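Local coordinates for myosin-17 (PDB 7KFL), which is a plant class XI myosin motor whose globular tail, the cargo-binding domain described here, probably links the actin-based motor to its cargo, at residues 74-78 with 166-170; 92-97 with 150-154. All blocks are in the same frame, centred on the assembly; numbering follows the deposited sequence.

Overall arrangement
Both contacts pin the chain around residues 71-97 to the long helix 150-186, at two levels about 26 Å apart between centres and about 14 Å between nearest atoms. Contact 2 joins the strand 92-93 and the loop after it to the first turn of that helix; contact 1 joins helix 71-89 to the same helix four turns further on. In chain order the segments run 74-78, 92-97, 150-154, 166-170, so contact 2 falls within the excursion that contact 1 closes. Contact 1 is buried near the middle of the elongated helical globular tail, whereas contact 2 lies at its surface. One long helix thus holds both helix 71-89 in the interior and the strand and loop that follow it at the periphery.

Contact 1: residues 74-78 with 166-170; sequences LAYWL and IYGMI
Leu74 and Ile166 meet where two helices of the myosin globular tail, an elongated bundle of helices, run roughly antiparallel and pack through apolar side chains. The short segments approach to 9.5 Å between axes, their directions 146° apart. Leu74 packs among Ile166, Met169 and Ile170. Leu74 CD2 lies 3.7 Å from Ile166 CG2, the two side chains sliding past each other in opposite directions. Leu74 CD1 meets Met169 CB at 3.9 Å, and there the side chains cross at about a right angle. Leu74 CB lies 3.7 Å from Ile170 CG1. One turn on, Leu78 CB rests 3.8 Å from Ile166 CG2, while its CD2 reaches Ile170 CD1. With its CG anti to the backbone N (chi1 180°), Leu78 also extends CD1 to the backbone and CB of Tyr167. Ile166 divides its branches: CG2 enters between Leu74 and Leu78, and CD1 runs on to Trp77 CB. Cutting Ile166 back to an alanine removes both branches, which would probably open a gap between Leu74 and Leu78 and take away the contact on Trp77 CB. Beyond this layer, Ile65 of helix 53-65 touches both Leu74 and Ile166, and Leu238 of helix 236-260 packs on Leu78, tying the pair into the surrounding bundle. The Tyr167 ring is turned away to meet Phe386 edge-to-face. Ile166 CG2 also sits 3.3 Å from Leu74 O, the carbonyl oxygen that accepts the helical hydrogen bond from Leu78 N.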
ATOM      1  N   LEU A  74      -8.208 -10.932  -6.186  1.00 51.54           N
ATOM      2  CA  LEU A  74      -7.341  -9.736  -6.390  1.00 50.26           C
ATOM      3  C   LEU A  74      -5.874 -10.104  -6.148  1.00 49.38           C
ATOM      4  O   LEU A  74      -5.033  -9.747  -6.992  1.00 49.86           O
ATOM      5  CB  LEU A  74      -7.770  -8.602  -5.455  1.00 50.21           C
ATOM      6  CG  LEU A  74      -8.910  -7.719  -5.963  1.00 49.88           C
ATOM      7  CD1 LEU A  74      -9.476  -6.874  -4.835  1.00 49.70           C
ATOM      8  CD2 LEU A  74      -8.446  -6.836  -7.111  1.00 49.41           C
ATOM      9  N   ALA A  75      -5.578 -10.764  -5.027  1.00 49.50           N
ATOM     10  CA  ALA A  75      -4.220 -11.231  -4.654  1.00 49.49           C
ATOM     11  C   ALA A  75      -3.693 -12.176  -5.740  1.00 49.22           C
ATOM     12  O   ALA A  75      -2.500 -12.064  -6.104  1.00 48.57           O
ATOM     13  CB  ALA A  75      -4.258 -11.901  -3.301  1.00 49.60           C
ATOM     14  N   TYR A  76      -4.567 -13.053  -6.245  1.00 49.25           N
ATOM     15  CA  TYR A  76      -4.285 -14.031  -7.328  1.00 49.23           C
ATOM     16  C   TYR A  76      -3.861 -13.287  -8.597  1.00 48.78           C
ATOM     17  O   TYR A  76      -2.791 -13.599  -9.155  1.00 48.10           O
ATOM     18  CB  TYR A  76      -5.510 -14.911  -7.598  1.00 49.64           C
ATOM     19  CG  TYR A  76      -5.294 -15.965  -8.654  1.00 50.32           C
ATOM     20  CD1 TYR A  76      -4.529 -17.093  -8.390  1.00 51.12           C
ATOM     21  CD2 TYR A  76      -5.842 -15.838  -9.920  1.00 49.86           C
ATOM     22  CE1 TYR A  76      -4.317 -18.066  -9.355  1.00 51.10           C
ATOM     23  CE2 TYR A  76      -5.640 -16.801 -10.897  1.00 50.31           C
ATOM     24  CZ  TYR A  76      -4.875 -17.919 -10.614  1.00 50.86           C
ATOM     25  OH  TYR A  76      -4.670 -18.872 -11.570  1.00 51.05           O
ATOM     26  N   TRP A  77      -4.677 -12.320  -9.030  1.00 48.81           N
ATOM     27  CA  TRP A  77      -4.494 -11.587 -10.312  1.00 48.42           C
ATOM     28  C   TRP A  77      -3.417 -10.504 -10.182  1.00 47.79           C
ATOM     29  O   TRP A  77      -2.893 -10.087 -11.230  1.00 47.09           O
ATOM     30  CB  TRP A  77      -5.828 -11.026 -10.821  1.00 48.19           C
ATOM     31  CG  TRP A  77      -6.625 -12.053 -11.560  1.00 48.41           C
ATOM     32  CD1 TRP A  77      -7.878 -12.504 -11.267  1.00 48.69           C
ATOM     33  CD2 TRP A  77      -6.189 -12.801 -12.708  1.00 48.44           C
ATOM     34  NE1 TRP A  77      -8.262 -13.463 -12.166  1.00 49.03           N
ATOM     35  CE2 TRP A  77      -7.245 -13.668 -13.060  1.00 48.69           C
ATOM     36  CE3 TRP A  77      -5.017 -12.815 -13.474  1.00 48.60           C
ATOM     37  CZ2 TRP A  77      -7.157 -14.536 -14.147  1.00 49.16           C
ATOM     38  CZ3 TRP A  77      -4.934 -13.671 -14.551  1.00 48.52           C
ATOM     39  CH2 TRP A  77      -5.991 -14.518 -14.880  1.00 48.93           C
ATOM     40  N   LEU A  78      -3.081 -10.076  -8.964  1.00 48.03           N
ATOM     41  CA  LEU A  78      -1.901  -9.203  -8.726  1.00 49.40           C
ATOM     42  C   LEU A  78      -0.630  -9.989  -9.067  1.00 50.61           C
ATOM     43  O   LEU A  78       0.177  -9.489  -9.874  1.00 50.16           O
ATOM     44  CB  LEU A  78      -1.871  -8.726  -7.271  1.00 49.39           C
ATOM     45  CG  LEU A  78      -0.690  -7.819  -6.926  1.00 49.49           C
ATOM     46  CD1 LEU A  78      -0.966  -6.390  -7.361  1.00 49.61           C
ATOM     47  CD2 LEU A  78      -0.369  -7.876  -5.442  1.00 49.87           C
ATOM     48  N   ILE A 166      -5.769  -3.242  -9.546  1.00 49.33           N
ATOM     49  CA  ILE A 166      -5.798  -4.399  -8.604  1.00 49.17           C
ATOM     50  C   ILE A 166      -5.013  -4.017  -7.341  1.00 49.14           C
ATOM     51  O   ILE A 166      -5.596  -4.099  -6.244  1.00 49.14           O
ATOM     52  CB  ILE A 166      -5.274  -5.680  -9.290  1.00 48.39           C
ATOM     53  CG1 ILE A 166      -6.292  -6.212 -10.304  1.00 48.38           C
ATOM     54  CG2 ILE A 166      -4.899  -6.744  -8.267  1.00 48.15           C
ATOM     55  CD1 ILE A 166      -5.708  -7.151 -11.336  1.00 48.62           C
ATOM     56  N   TYR A 167      -3.756  -3.586  -7.492  1.00 49.01           N
ATOM     57  CA  TYR A 167      -2.901  -3.072  -6.389  1.00 48.63           C
ATOM     58  C   TYR A 167      -3.697  -2.064  -5.550  1.00 49.04           C
ATOM     59  O   TYR A 167      -3.703  -2.180  -4.312  1.00 49.67           O
ATOM     60  CB  TYR A 167      -1.635  -2.401  -6.928  1.00 48.17           C
ATOM     61  CG  TYR A 167      -0.858  -1.631  -5.891  1.00 47.96           C
ATOM     62  CD1 TYR A 167      -1.153  -0.307  -5.609  1.00 47.68           C
ATOM     63  CD2 TYR A 167       0.166  -2.231  -5.177  1.00 48.41           C
ATOM     64  CE1 TYR A 167      -0.445   0.405  -4.654  1.00 47.74           C
ATOM     65  CE2 TYR A 167       0.888  -1.531  -4.222  1.00 48.35           C
ATOM     66  CZ  TYR A 167       0.579  -0.210  -3.956  1.00 47.83           C
ATOM     67  OH  TYR A 167       1.285   0.471  -3.008  1.00 47.82           O
ATOM     68  N   GLY A 168      -4.327  -1.096  -6.222  1.00 49.23           N
ATOM     69  CA  GLY A 168      -5.131  -0.029  -5.599  1.00 49.36           C
ATOM     70  C   GLY A 168      -6.289  -0.584  -4.787  1.00 49.64           C
ATOM     71  O   GLY A 168      -6.549  -0.036  -3.704  1.00 50.17           O
ATOM     72  N   MET A 169      -6.955  -1.632  -5.285  1.00 50.22           N
ATOM     73  CA  MET A 169      -8.175  -2.229  -4.667  1.00 50.85           C
ATOM     74  C   MET A 169      -7.798  -3.030  -3.415  1.00 50.11           C
ATOM     75  O   MET A 169      -8.529  -2.918  -2.412  1.00 50.15           O
ATOM     76  CB  MET A 169      -8.914  -3.131  -5.660  1.00 51.95           C
ATOM     77  CG  MET A 169      -9.789  -2.351  -6.623  1.00 52.58           C
ATOM     78  SD  MET A 169     -10.104  -3.243  -8.162  1.00 53.76           S
ATOM     79  CE  MET A 169     -11.493  -4.266  -7.674  1.00 53.56           C
ATOM     80  N   ILE A 170      -6.711  -3.807  -3.469  1.00 49.03           N
ATOM     81  CA  ILE A 170      -6.159  -4.550  -2.295  1.00 49.00           C
ATOM     82  C   ILE A 170      -5.861  -3.530  -1.188  1.00 48.04           C
ATOM     83  O   ILE A 170      -6.391  -3.696  -0.069  1.00 47.89           O
ATOM     84  CB  ILE A 170      -4.914  -5.380  -2.680  1.00 49.45           C
ATOM     85  CG1 ILE A 170      -5.286  -6.576  -3.561  1.00 50.29           C
ATOM     86  CG2 ILE A 170      -4.146  -5.823  -1.442  1.00 49.65           C
ATOM     87  CD1 ILE A 170      -4.102  -7.275  -4.202  1.00 50.50           C
TER

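Contact 2: residues 92-97 with 150-154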
ATOM      1  N   LEU A  92       8.371  -7.831 -25.656  1.00 71.05           N
ATOM      2  CA  LEU A  92       7.805  -6.918 -26.690  1.00 70.63           C
ATOM      3  C   LEU A  92       8.796  -5.785 -26.989  1.00 72.43           C
ATOM      4  O   LEU A  92       9.087  -5.002 -26.069  1.00 72.73           O
ATOM      5  CB  LEU A  92       6.469  -6.343 -26.201  1.00 68.87           C
ATOM      6  CG  LEU A  92       5.404  -7.348 -25.755  1.00 67.58           C
ATOM      7  CD1 LEU A  92       4.032  -6.694 -25.729  1.00 66.50           C
ATOM      8  CD2 LEU A  92       5.378  -8.585 -26.641  1.00 67.49           C
ATOM      9  N   LYS A  93       9.295  -5.718 -28.229  1.00 75.72           N
ATOM     10  CA  LYS A  93      10.019  -4.546 -28.796  1.00 78.13           C
ATOM     11  C   LYS A  93       8.982  -3.585 -29.391  1.00 78.72           C
ATOM     12  O   LYS A  93       8.095  -4.061 -30.127  1.00 78.42           O
ATOM     13  CB  LYS A  93      11.019  -4.974 -29.875  1.00 80.56           C
ATOM     14  CG  LYS A  93      12.371  -5.478 -29.383  1.00 82.74           C
ATOM     15  CD  LYS A  93      13.258  -5.976 -30.516  1.00 84.67           C
ATOM     16  CE  LYS A  93      14.587  -6.550 -30.065  1.00 85.77           C
ATOM     17  NZ  LYS A  93      15.711  -5.608 -30.287  1.00 86.63           N
ATOM     18  N   ALA A  94       9.092  -2.288 -29.086  1.00 80.66           N
ATOM     19  CA  ALA A  94       8.147  -1.228 -29.515  1.00 81.31           C
ATOM     20  C   ALA A  94       8.285  -0.986 -31.023  1.00 82.19           C
ATOM     21  O   ALA A  94       9.424  -1.031 -31.531  1.00 82.69           O
ATOM     22  CB  ALA A  94       8.394   0.037 -28.730  1.00 81.73           C
ATOM     23  N   THR A  95       7.158  -0.739 -31.700  1.00 82.41           N
ATOM     24  CA  THR A  95       7.068  -0.461 -33.159  1.00 83.49           C
ATOM     25  C   THR A  95       6.149   0.744 -33.393  1.00 83.09           C
ATOM     26  O   THR A  95       5.334   1.052 -32.500  1.00 80.48           O
ATOM     27  CB  THR A  95       6.578  -1.692 -33.936  1.00 83.63           C
ATOM     28  OG1 THR A  95       5.247  -2.003 -33.519  1.00 82.86           O
ATOM     29  CG2 THR A  95       7.464  -2.903 -33.741  1.00 83.93           C
ATOM     30  N   GLY A  96       6.288   1.391 -34.554  1.00 84.20           N
ATOM     31  CA  GLY A  96       5.475   2.549 -34.968  1.00 84.52           C
ATOM     32  C   GLY A  96       5.820   3.793 -34.169  1.00 84.95           C
ATOM     33  O   GLY A  96       7.025   4.100 -34.046  1.00 85.46           O
ATOM     34  N   ALA A  97       4.799   4.473 -33.636  1.00 84.16           N
ATOM     35  CA  ALA A  97       4.901   5.763 -32.915  1.00 84.13           C
ATOM     36  C   ALA A  97       6.013   5.698 -31.859  1.00 85.15           C
ATOM     37  O   ALA A  97       6.856   6.613 -31.843  1.00 86.26           O
ATOM     38  CB  ALA A  97       3.568   6.111 -32.298  1.00 83.04           C
ATOM     39  N   TYR A 150       0.465  -3.593 -32.904  1.00 60.72           N
ATOM     40  CA  TYR A 150      -0.306  -2.573 -32.142  1.00 59.46           C
ATOM     41  C   TYR A 150      -1.249  -3.233 -31.138  1.00 58.35           C
ATOM     42  O   TYR A 150      -1.384  -2.735 -30.025  1.00 59.90           O
ATOM     43  CB  TYR A 150      -1.019  -1.607 -33.095  1.00 59.65           C
ATOM     44  CG  TYR A 150      -0.089  -0.746 -33.915  1.00 60.07           C
ATOM     45  CD1 TYR A 150       1.093  -0.255 -33.378  1.00 59.83           C
ATOM     46  CD2 TYR A 150      -0.389  -0.412 -35.227  1.00 60.39           C
ATOM     47  CE1 TYR A 150       1.953   0.536 -34.119  1.00 60.77           C
ATOM     48  CE2 TYR A 150       0.462   0.379 -35.983  1.00 61.31           C
ATOM     49  CZ  TYR A 150       1.636   0.852 -35.428  1.00 61.70           C
ATOM     50  OH  TYR A 150       2.485   1.630 -36.156  1.00 63.28           O
ATOM     51  N   PRO A 151      -1.930  -4.358 -31.460  1.00 57.24           N
ATOM     52  CA  PRO A 151      -2.770  -5.037 -30.472  1.00 56.19           C
ATOM     53  C   PRO A 151      -2.007  -5.424 -29.193  1.00 55.24           C
ATOM     54  O   PRO A 151      -2.571  -5.303 -28.118  1.00 55.59           O
ATOM     55  CB  PRO A 151      -3.249  -6.299 -31.204  1.00 56.50           C
ATOM     56  CG  PRO A 151      -3.181  -5.921 -32.667  1.00 57.36           C
ATOM     57  CD  PRO A 151      -1.970  -5.016 -32.776  1.00 57.37           C
ATOM     58  N   ALA A 152      -0.752  -5.858 -29.344  1.00 54.21           N
ATOM     59  CA  ALA A 152       0.120  -6.367 -28.259  1.00 52.93           C
ATOM     60  C   ALA A 152       0.626  -5.216 -27.381  1.00 52.17           C
ATOM     61  O   ALA A 152       0.711  -5.413 -26.154  1.00 52.42           O
ATOM     62  CB  ALA A 152       1.266  -7.148 -28.851  1.00 53.44           C
ATOM     63  N   LEU A 153       0.968  -4.072 -27.980  1.00 52.14           N
ATOM     64  CA  LEU A 153       1.483  -2.876 -27.254  1.00 51.85           C
ATOM     65  C   LEU A 153       0.352  -2.256 -26.427  1.00 52.10           C
ATOM     66  O   LEU A 153       0.640  -1.780 -25.307  1.00 52.10           O
ATOM     67  CB  LEU A 153       2.052  -1.864 -28.254  1.00 51.98           C
ATOM     68  CG  LEU A 153       3.263  -2.333 -29.058  1.00 52.50           C
ATOM     69  CD1 LEU A 153       3.625  -1.313 -30.126  1.00 52.86           C
ATOM     70  CD2 LEU A 153       4.458  -2.607 -28.155  1.00 52.50           C
ATOM     71  N   LEU A 154      -0.876  -2.261 -26.959  1.00 52.09           N
ATOM     72  CA  LEU A 154      -2.095  -1.784 -26.250  1.00 52.39           C
ATOM     73  C   LEU A 154      -2.365  -2.694 -25.048  1.00 52.82           C
ATOM     74  O   LEU A 154      -2.790  -2.172 -23.999  1.00 53.77           O
ATOM     75  CB  LEU A 154      -3.291  -1.789 -27.208  1.00 52.48           C
ATOM     76  CG  LEU A 154      -4.609  -1.291 -26.614  1.00 51.97           C
ATOM     77  CD1 LEU A 154      -4.523   0.185 -26.259  1.00 51.93           C
ATOM     78  CD2 LEU A 154      -5.770  -1.539 -27.564  1.00 52.20           C
TER
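This is a surface contact between a strand with its following loop and the N-terminal turn of the long helix 150-186, at the periphery of the helical globular tail. Strand 92-93 pairs in parallel with strand 146-147, which leads into that helix, and Lys93 makes backbone hydrogen bonds with Val146 and Ala148. Leu92 points at the helix and sets CD1 3.6 Å from Ala152 O; the same methyl meets Ala152 CB at 4.2 Å, and Phe54 of helix 53-65 backs Ala152. Further along, Leu153 reaches the loop with both methyls. Leu153 CD2 comes 4.2 Å from Ala94 CA, and Leu153 CD1 lies 3.8 Å from both Thr95 OG1 and Thr95 O. Thr95 OG1 sits between its own backbone N and carbonyl carbon (chi1 64°) and is hydrogen-bonded to Ala148 O, which holds the loop beside the residues just before the helix. Tyr150 comes in by its ring edge: Thr95 O lies in the ring plane, 3.8 Å from Tyr150 CE1. Gly96 adopts a positive phi (71°), and a side chain there would probably clash with the tyrosine hydroxyl as the ring now stands, for Gly96 CA already lies 3.3 Å from Tyr150 OH.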